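Local coordinates for putative fusidic acid resistance protein (Staphylococcus aureus, PDB 2YB5) that confers resistance to the antibiotic fusidic acid, probably by binding elongation factor G and promoting its clearance from the ribosome, at residues L95-P108 with L121-I133. Numbering follows the deposited sequence.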
ATOM      1  N   LEU A  95       7.869  16.753 -10.401  1.00 34.95           N
ATOM      2  CA  LEU A  95       7.450  17.074  -9.037  1.00 34.70           C
ATOM      3  C   LEU A  95       7.129  18.560  -8.880  1.00 35.56           C
ATOM      4  O   LEU A  95       6.104  18.931  -8.314  1.00 34.91           O
ATOM      5  CB  LEU A  95       8.569  16.683  -8.073  1.00 34.50           C
ATOM      6  CG  LEU A  95       8.242  16.252  -6.653  1.00 36.68           C
ATOM      7  CD1 LEU A  95       7.198  15.113  -6.613  1.00 37.46           C
ATOM      8  CD2 LEU A  95       9.538  15.791  -5.999  1.00 36.87           C
ATOM      9  N   GLU A  96       8.025  19.409  -9.370  1.00 36.19           N
ATOM     10  CA  GLU A  96       7.801  20.845  -9.329  1.00 38.27           C
ATOM     11  C   GLU A  96       6.532  21.249 -10.105  1.00 39.08           C
ATOM     12  O   GLU A  96       5.805  22.146  -9.667  1.00 39.66           O
ATOM     13  CB  GLU A  96       9.047  21.592  -9.815  1.00 39.42           C
ATOM     14  CG  GLU A  96      10.190  21.490  -8.796  1.00 40.62           C
ATOM     15  CD  GLU A  96      11.576  21.777  -9.359  1.00 44.49           C
ATOM     16  OE1 GLU A  96      11.759  21.915 -10.594  1.00 43.76           O
ATOM     17  OE2 GLU A  96      12.506  21.867  -8.530  1.00 49.05           O
ATOM     18  N   LYS A  97       6.243  20.552 -11.207  1.00 38.89           N
ATOM     19  CA  LYS A  97       5.036  20.820 -11.992  1.00 40.48           C
ATOM     20  C   LYS A  97       3.762  20.396 -11.272  1.00 39.76           C
ATOM     21  O   LYS A  97       2.771  21.117 -11.274  1.00 40.49           O
ATOM     22  CB  LYS A  97       5.103  20.115 -13.347  1.00 41.31           C
ATOM     23  CG  LYS A  97       3.843  20.323 -14.198  1.00 44.34           C
ATOM     24  CD  LYS A  97       4.152  20.126 -15.668  1.00 48.95           C
ATOM     25  CE  LYS A  97       2.984  20.537 -16.560  1.00 52.14           C
ATOM     26  NZ  LYS A  97       3.464  20.759 -17.962  1.00 54.71           N
ATOM     27  N   ILE A  98       3.792  19.213 -10.671  1.00 37.96           N
ATOM     28  CA  ILE A  98       2.664  18.726  -9.875  1.00 36.99           C
ATOM     29  C   ILE A  98       2.333  19.727  -8.765  1.00 37.69           C
ATOM     30  O   ILE A  98       1.163  20.033  -8.530  1.00 37.56           O
ATOM     31  CB  ILE A  98       2.974  17.345  -9.267  1.00 35.17           C
ATOM     32  CG1 ILE A  98       3.026  16.291 -10.372  1.00 35.31           C
ATOM     33  CG2 ILE A  98       1.934  16.965  -8.190  1.00 33.76           C
ATOM     34  CD1 ILE A  98       3.698  14.985  -9.943  1.00 34.69           C
ATOM     35  N   PHE A  99       3.364  20.244  -8.099  1.00 38.05           N
ATOM     36  CA  PHE A  99       3.182  21.234  -7.031  1.00 39.73           C
ATOM     37  C   PHE A  99       3.637  22.639  -7.472  1.00 43.05           C
ATOM     38  O   PHE A  99       4.314  23.351  -6.725  1.00 42.87           O
ATOM     39  CB  PHE A  99       3.911  20.770  -5.772  1.00 38.22           C
ATOM     40  CG  PHE A  99       3.392  19.466  -5.241  1.00 35.99           C
ATOM     41  CD1 PHE A  99       2.096  19.372  -4.761  1.00 35.09           C
ATOM     42  CD2 PHE A  99       4.179  18.334  -5.245  1.00 33.84           C
ATOM     43  CE1 PHE A  99       1.608  18.178  -4.281  1.00 35.30           C
ATOM     44  CE2 PHE A  99       3.689  17.125  -4.765  1.00 31.93           C
ATOM     45  CZ  PHE A  99       2.409  17.049  -4.281  1.00 32.50           C
ATOM     46  N   ARG A 100       3.214  23.017  -8.683  1.00 46.23           N
ATOM     47  CA  ARG A 100       3.608  24.269  -9.364  1.00 50.10           C
ATOM     48  C   ARG A 100       3.450  25.532  -8.508  1.00 52.43           C
ATOM     49  O   ARG A 100       4.259  26.453  -8.608  1.00 53.64           O
ATOM     50  CB  ARG A 100       2.771  24.414 -10.653  1.00 51.88           C
ATOM     51  CG  ARG A 100       2.940  25.713 -11.441  1.00 56.78           C
ATOM     52  CD  ARG A 100       4.230  25.744 -12.231  1.00 60.45           C
ATOM     53  NE  ARG A 100       4.199  24.783 -13.337  1.00 62.81           N
ATOM     54  CZ  ARG A 100       3.691  25.019 -14.548  1.00 66.26           C
ATOM     55  NH1 ARG A 100       3.160  26.206 -14.855  1.00 69.17           N
ATOM     56  NH2 ARG A 100       3.715  24.055 -15.464  1.00 66.26           N
ATOM     57  N   LYS A 101       2.407  25.579  -7.686  1.00 53.61           N
ATOM     58  CA  LYS A 101       2.135  26.767  -6.869  1.00 56.39           C
ATOM     59  C   LYS A 101       3.005  26.868  -5.612  1.00 56.40           C
ATOM     60  O   LYS A 101       3.022  27.918  -4.960  1.00 58.43           O
ATOM     61  CB  LYS A 101       0.656  26.817  -6.466  1.00 57.19           C
ATOM     62  CG  LYS A 101      -0.303  27.061  -7.628  1.00 59.16           C
ATOM     63  CD  LYS A 101      -1.733  27.111  -7.120  1.00 61.20           C
ATOM     64  CE  LYS A 101      -2.747  27.266  -8.243  1.00 63.68           C
ATOM     65  NZ  LYS A 101      -4.151  27.313  -7.706  1.00 65.22           N
ATOM     66  N   VAL A 102       3.710  25.791  -5.268  1.00 54.69           N
ATOM     67  CA  VAL A 102       4.561  25.768  -4.085  1.00 54.59           C
ATOM     68  C   VAL A 102       5.937  26.303  -4.464  1.00 56.11           C
ATOM     69  O   VAL A 102       6.649  25.695  -5.259  1.00 55.24           O
ATOM     70  CB  VAL A 102       4.668  24.340  -3.502  1.00 52.50           C
ATOM     71  CG1 VAL A 102       5.633  24.288  -2.321  1.00 51.61           C
ATOM     72  CG2 VAL A 102       3.289  23.843  -3.088  1.00 50.99           C
ATOM     73  N   LYS A 103       6.299  27.454  -3.906  1.00 58.79           N
ATOM     74  CA  LYS A 103       7.574  28.098  -4.228  1.00 60.68           C
ATOM     75  C   LYS A 103       8.763  27.367  -3.593  1.00 60.20           C
ATOM     76  O   LYS A 103       9.840  27.283  -4.188  1.00 60.94           O
ATOM     77  CB  LYS A 103       7.558  29.565  -3.786  1.00 63.15           C
ATOM     78  N   LYS A 104       8.559  26.842  -2.385  1.00 60.01           N
ATOM     79  CA  LYS A 104       9.622  26.188  -1.624  1.00 59.59           C
ATOM     80  C   LYS A 104       9.214  24.742  -1.371  1.00 56.96           C
ATOM     81  O   LYS A 104       8.493  24.465  -0.409  1.00 57.06           O
ATOM     82  CB  LYS A 104       9.841  26.939  -0.299  1.00 61.58           C
ATOM     83  CG  LYS A 104      10.533  28.301  -0.479  1.00 65.04           C
ATOM     84  CD  LYS A 104      10.403  29.223   0.739  1.00 68.20           C
ATOM     85  CE  LYS A 104      11.149  30.545   0.488  1.00 71.06           C
ATOM     86  NZ  LYS A 104      11.062  31.519   1.617  1.00 73.85           N
ATOM     87  N   LEU A 105       9.643  23.833  -2.250  1.00 54.88           N
ATOM     88  CA  LEU A 105       9.194  22.433  -2.191  1.00 52.60           C
ATOM     89  C   LEU A 105      10.257  21.516  -1.598  1.00 51.27           C
ATOM     90  O   LEU A 105      11.261  21.218  -2.243  1.00 50.86           O
ATOM     91  CB  LEU A 105       8.793  21.915  -3.585  1.00 51.73           C
ATOM     92  CG  LEU A 105       8.308  20.452  -3.633  1.00 50.57           C
ATOM     93  CD1 LEU A 105       6.971  20.287  -2.925  1.00 48.09           C
ATOM     94  CD2 LEU A 105       8.224  19.916  -5.065  1.00 50.99           C
ATOM     95  N   LYS A 106      10.023  21.050  -0.378  1.00 50.29           N
ATOM     96  CA  LYS A 106      10.870  20.016   0.191  1.00 49.68           C
ATOM     97  C   LYS A 106      10.694  18.726  -0.606  1.00 47.35           C
ATOM     98  O   LYS A 106       9.575  18.206  -0.746  1.00 45.30           O
ATOM     99  CB  LYS A 106      10.539  19.748   1.655  1.00 50.44           C
ATOM    100  CG  LYS A 106      11.290  18.552   2.224  1.00 52.07           C
ATOM    101  CD  LYS A 106      11.338  18.545   3.739  1.00 55.09           C
ATOM    102  CE  LYS A 106      12.376  17.544   4.246  1.00 57.41           C
ATOM    103  NZ  LYS A 106      12.721  17.779   5.684  1.00 59.66           N
ATOM    104  N   ARG A 107      11.810  18.214  -1.106  1.00 46.07           N
ATOM    105  CA  ARG A 107      11.818  16.963  -1.843  1.00 44.84           C
ATOM    106  C   ARG A 107      11.953  15.781  -0.876  1.00 43.94           C
ATOM    107  O   ARG A 107      12.520  15.922   0.212  1.00 45.01           O
ATOM    108  CB  ARG A 107      12.926  17.000  -2.912  1.00 45.34           C
ATOM    109  CG  ARG A 107      12.421  17.606  -4.238  1.00 45.85           C
ATOM    110  CD  ARG A 107      13.272  18.720  -4.818  1.00 48.13           C
ATOM    111  NE  ARG A 107      14.441  18.219  -5.517  1.00 47.58           N
ATOM    112  CZ  ARG A 107      15.110  18.854  -6.487  1.00 48.47           C
ATOM    113  NH1 ARG A 107      14.742  20.054  -6.942  1.00 48.82           N
ATOM    114  NH2 ARG A 107      16.175  18.269  -7.019  1.00 47.12           N
ATOM    115  N   PRO A 108      11.392  14.619  -1.243  1.00 42.03           N
ATOM    116  CA  PRO A 108      11.574  13.438  -0.421  1.00 42.00           C
ATOM    117  C   PRO A 108      13.005  12.889  -0.535  1.00 43.12           C
ATOM    118  O   PRO A 108      13.679  13.109  -1.540  1.00 41.18           O
ATOM    119  CB  PRO A 108      10.573  12.452  -1.004  1.00 40.90           C
ATOM    120  CG  PRO A 108      10.424  12.837  -2.400  1.00 40.55           C
ATOM    121  CD  PRO A 108      10.662  14.313  -2.485  1.00 41.24           C
ATOM    122  N   LEU A 121       3.639   7.798  -2.714  1.00 28.87           N
ATOM    123  CA  LEU A 121       4.767   8.451  -2.057  1.00 28.79           C
ATOM    124  C   LEU A 121       4.278   9.576  -1.156  1.00 29.09           C
ATOM    125  O   LEU A 121       3.804  10.618  -1.646  1.00 28.39           O
ATOM    126  CB  LEU A 121       5.740   9.000  -3.100  1.00 28.81           C
ATOM    127  CG  LEU A 121       7.008   9.631  -2.530  1.00 29.48           C
ATOM    128  CD1 LEU A 121       7.699   8.669  -1.553  1.00 30.08           C
ATOM    129  CD2 LEU A 121       7.922  10.024  -3.679  1.00 29.98           C
ATOM    130  N   GLY A 122       4.407   9.369   0.155  1.00 29.46           N
ATOM    131  CA  GLY A 122       3.958  10.338   1.129  1.00 30.75           C
ATOM    132  C   GLY A 122       5.112  10.766   1.999  1.00 32.24           C
ATOM    133  O   GLY A 122       5.784   9.917   2.595  1.00 33.41           O
ATOM    134  N   TRP A 123       5.349  12.070   2.072  1.00 32.93           N
ATOM    135  CA  TRP A 123       6.450  12.603   2.878  1.00 34.92           C
ATOM    136  C   TRP A 123       6.095  13.914   3.529  1.00 36.27           C
ATOM    137  O   TRP A 123       5.303  14.700   2.994  1.00 35.67           O
ATOM    138  CB  TRP A 123       7.734  12.775   2.058  1.00 35.32           C
ATOM    139  CG  TRP A 123       7.767  13.936   1.059  1.00 35.04           C
ATOM    140  CD1 TRP A 123       8.417  15.137   1.210  1.00 36.54           C
ATOM    141  CD2 TRP A 123       7.186  13.963  -0.253  1.00 33.14           C
ATOM    142  NE1 TRP A 123       8.265  15.904   0.076  1.00 35.96           N
ATOM    143  CE2 TRP A 123       7.514  15.208  -0.835  1.00 33.52           C
ATOM    144  CE3 TRP A 123       6.409  13.060  -0.990  1.00 32.74           C
ATOM    145  CZ2 TRP A 123       7.076  15.577  -2.105  1.00 31.90           C
ATOM    146  CZ3 TRP A 123       5.999  13.421  -2.267  1.00 30.35           C
ATOM    147  CH2 TRP A 123       6.320  14.669  -2.801  1.00 30.30           C
ATOM    148  N   ASN A 124       6.711  14.148   4.681  1.00 38.37           N
ATOM    149  CA  ASN A 124       6.361  15.278   5.515  1.00 40.70           C
ATOM    150  C   ASN A 124       7.389  16.400   5.398  1.00 42.62           C
ATOM    151  O   ASN A 124       8.595  16.156   5.266  1.00 43.03           O
ATOM    152  CB  ASN A 124       6.182  14.823   6.976  1.00 41.06           C
ATOM    153  CG  ASN A 124       5.052  13.806   7.147  1.00 41.24           C
ATOM    154  OD1 ASN A 124       4.143  13.706   6.308  1.00 40.61           O
ATOM    155  ND2 ASN A 124       5.107  13.036   8.234  1.00 40.68           N
ATOM    156  N   ASP A 125       6.890  17.632   5.394  1.00 44.50           N
ATOM    157  CA  ASP A 125       7.727  18.806   5.593  1.00 47.25           C
ATOM    158  C   ASP A 125       7.327  19.420   6.939  1.00 49.08           C
ATOM    159  O   ASP A 125       6.420  20.244   7.009  1.00 49.25           O
ATOM    160  CB  ASP A 125       7.543  19.812   4.453  1.00 47.63           C
ATOM    161  CG  ASP A 125       8.416  21.051   4.612  1.00 51.13           C
ATOM    162  OD1 ASP A 125       9.362  21.023   5.431  1.00 53.97           O
ATOM    163  OD2 ASP A 125       8.157  22.056   3.910  1.00 53.60           O
ATOM    164  N   ASN A 126       8.015  18.987   7.994  1.00 50.88           N
ATOM    165  CA  ASN A 126       7.774  19.444   9.361  1.00 53.22           C
ATOM    166  C   ASN A 126       7.916  20.959   9.574  1.00 55.16           C
ATOM    167  O   ASN A 126       7.347  21.499  10.521  1.00 56.11           O
ATOM    168  CB  ASN A 126       8.720  18.721  10.341  1.00 54.71           C
ATOM    169  CG  ASN A 126       8.547  17.193  10.342  1.00 53.99           C
ATOM    170  OD1 ASN A 126       9.361  16.473  10.921  1.00 55.18           O
ATOM    171  ND2 ASN A 126       7.489  16.702   9.700  1.00 53.05           N
ATOM    172  N   SER A 127       8.677  21.643   8.717  1.00 55.90           N
ATOM    173  CA  SER A 127       8.858  23.099   8.866  1.00 58.16           C
ATOM    174  C   SER A 127       7.595  23.903   8.509  1.00 58.07           C
ATOM    175  O   SER A 127       7.439  25.038   8.952  1.00 60.07           O
ATOM    176  CB  SER A 127      10.084  23.596   8.079  1.00 58.98           C
ATOM    177  OG  SER A 127      10.042  23.224   6.714  1.00 58.44           O
ATOM    178  N   SER A 128       6.692  23.303   7.728  1.00 56.21           N
ATOM    179  CA  SER A 128       5.400  23.914   7.387  1.00 56.01           C
ATOM    180  C   SER A 128       4.229  23.023   7.811  1.00 54.41           C
ATOM    181  O   SER A 128       3.074  23.268   7.437  1.00 53.89           O
ATOM    182  CB  SER A 128       5.333  24.230   5.884  1.00 55.54           C
ATOM    183  OG  SER A 128       6.155  23.359   5.122  1.00 55.02           O
ATOM    184  N   ASN A 129       4.537  22.006   8.616  1.00 53.40           N
ATOM    185  CA  ASN A 129       3.556  21.041   9.082  1.00 51.61           C
ATOM    186  C   ASN A 129       2.690  20.499   7.943  1.00 48.45           C
ATOM    187  O   ASN A 129       1.470  20.485   8.002  1.00 48.63           O
ATOM    188  CB  ASN A 129       2.739  21.656  10.209  1.00 53.40           C
ATOM    189  CG  ASN A 129       3.555  21.808  11.479  1.00 57.23           C
ATOM    190  OD1 ASN A 129       3.880  20.814  12.134  1.00 61.38           O
ATOM    191  ND2 ASN A 129       3.926  23.042  11.813  1.00 59.80           N
ATOM    192  N   ARG A 130       3.363  20.033   6.907  1.00 45.82           N
ATOM    193  CA  ARG A 130       2.713  19.631   5.676  1.00 43.19           C
ATOM    194  C   ARG A 130       3.028  18.167   5.372  1.00 40.11           C
ATOM    195  O   ARG A 130       4.073  17.659   5.775  1.00 39.77           O
ATOM    196  CB  ARG A 130       3.223  20.534   4.553  1.00 43.62           C
ATOM    197  CG  ARG A 130       2.494  20.403   3.227  1.00 43.81           C
ATOM    198  CD  ARG A 130       2.970  21.483   2.254  1.00 45.50           C
ATOM    199  NE  ARG A 130       2.466  22.809   2.609  1.00 47.58           N
ATOM    200  CZ  ARG A 130       2.663  23.915   1.893  1.00 48.37           C
ATOM    201  NH1 ARG A 130       3.352  23.883   0.757  1.00 48.13           N
ATOM    202  NH2 ARG A 130       2.155  25.062   2.312  1.00 50.47           N
ATOM    203  N   LYS A 131       2.104  17.492   4.694  1.00 37.21           N
ATOM    204  CA  LYS A 131       2.398  16.220   4.037  1.00 35.31           C
ATOM    205  C   LYS A 131       2.068  16.374   2.563  1.00 34.06           C
ATOM    206  O   LYS A 131       1.049  16.971   2.206  1.00 33.80           O
ATOM    207  CB  LYS A 131       1.609  15.032   4.635  1.00 34.63           C
ATOM    208  CG  LYS A 131       1.873  13.682   3.937  1.00 33.01           C
ATOM    209  CD  LYS A 131       0.928  12.569   4.360  1.00 33.97           C
ATOM    210  CE  LYS A 131       1.133  12.075   5.796  1.00 34.40           C
ATOM    211  NZ  LYS A 131       2.475  11.448   5.975  1.00 36.36           N
ATOM    212  N   TYR A 132       2.954  15.834   1.732  1.00 32.42           N
ATOM    213  CA  TYR A 132       2.773  15.748   0.298  1.00 31.80           C
ATOM    214  C   TYR A 132       2.510  14.293  -0.055  1.00 30.68           C
ATOM    215  O   TYR A 132       3.136  13.398   0.523  1.00 30.26           O
ATOM    216  CB  TYR A 132       4.058  16.178  -0.408  1.00 31.81           C
ATOM    217  CG  TYR A 132       4.391  17.628  -0.273  1.00 33.64           C
ATOM    218  CD1 TYR A 132       3.883  18.551  -1.170  1.00 35.95           C
ATOM    219  CD2 TYR A 132       5.235  18.082   0.730  1.00 35.62           C
ATOM    220  CE1 TYR A 132       4.191  19.872  -1.074  1.00 38.77           C
ATOM    221  CE2 TYR A 132       5.553  19.417   0.836  1.00 37.75           C
ATOM    222  CZ  TYR A 132       5.022  20.308  -0.070  1.00 39.07           C
ATOM    223  OH  TYR A 132       5.318  21.644   0.002  1.00 41.97           O
ATOM    224  N   ILE A 133       1.603  14.058  -1.002  1.00 29.39           N
ATOM    225  CA  ILE A 133       1.272  12.711  -1.451  1.00 28.31           C
ATOM    226  C   ILE A 133       1.276  12.672  -2.973  1.00 28.61           C
ATOM    227  O   ILE A 133       0.573  13.440  -3.591  1.00 29.60           O
ATOM    228  CB  ILE A 133      -0.103  12.254  -0.907  1.00 28.08           C
ATOM    229  CG1 ILE A 133       0.004  11.922   0.587  1.00 28.93           C
ATOM    230  CG2 ILE A 133      -0.640  11.050  -1.696  1.00 24.49           C
ATOM    231  CD1 ILE A 133      -1.336  12.026   1.366  1.00 28.73           C
TER
HETATM  232  O   HOH W   1       7.911  22.250   1.085  1.00 43.20           O
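W123 is the first bump, set between P108, L95 and F99. P108 lies flat over one face of the indole, its CB 3.8 Å from the centre of the five-membered ring, a CH-pi contact. CB of Y132 covers the opposite face, so the indole is sandwiched. NE1 of W123 donates to O of K106 at 2.8 Å, nearly straight (162°). The oxygen lies close to the indole plane, but the nitrogen sits above the carbonyl plane. CH2 of the indole nudges CD1 of L95 and the F99 ring.

Y132 is the second bump, its ring fitting among F99, V102 and L105. CG of Y132 lies beside its backbone N, anti to the carbonyl carbon (chi1 -68°), which turns the ring edge toward the face of F99. The pair is edge-to-face, planes at 71°, with CD1 of Y132 over the centre of the F99 ring. CG2 of I98 fills the other face of F99. CD1 of L105 rests on a face of Y132, 3.4 Å from CE1, and CG1 of V102 reaches its hydroxyl.

NH1 of R130 donates to OH of Y132 at 3.1 Å. One water links O of K104, N of K106, OD2 of D125 and OH of Y132. The K106 chain runs across D125, its CD 3.6 Å from OD1 of D125, without its ammonium touching the carboxylate. OG of S127 donates to that OD1.

The contact lays helix 92-98 and the loop after it on the 121-125/130-136 hairpin, whose turn carries a G1 bulge, at one edge of the zinc-finger domain's antiparallel sheet. The chemistry implies that O of K106 is satisfied by the indole directly, and O of K104 and N of K106 through the shared water, at the border of the apolar core.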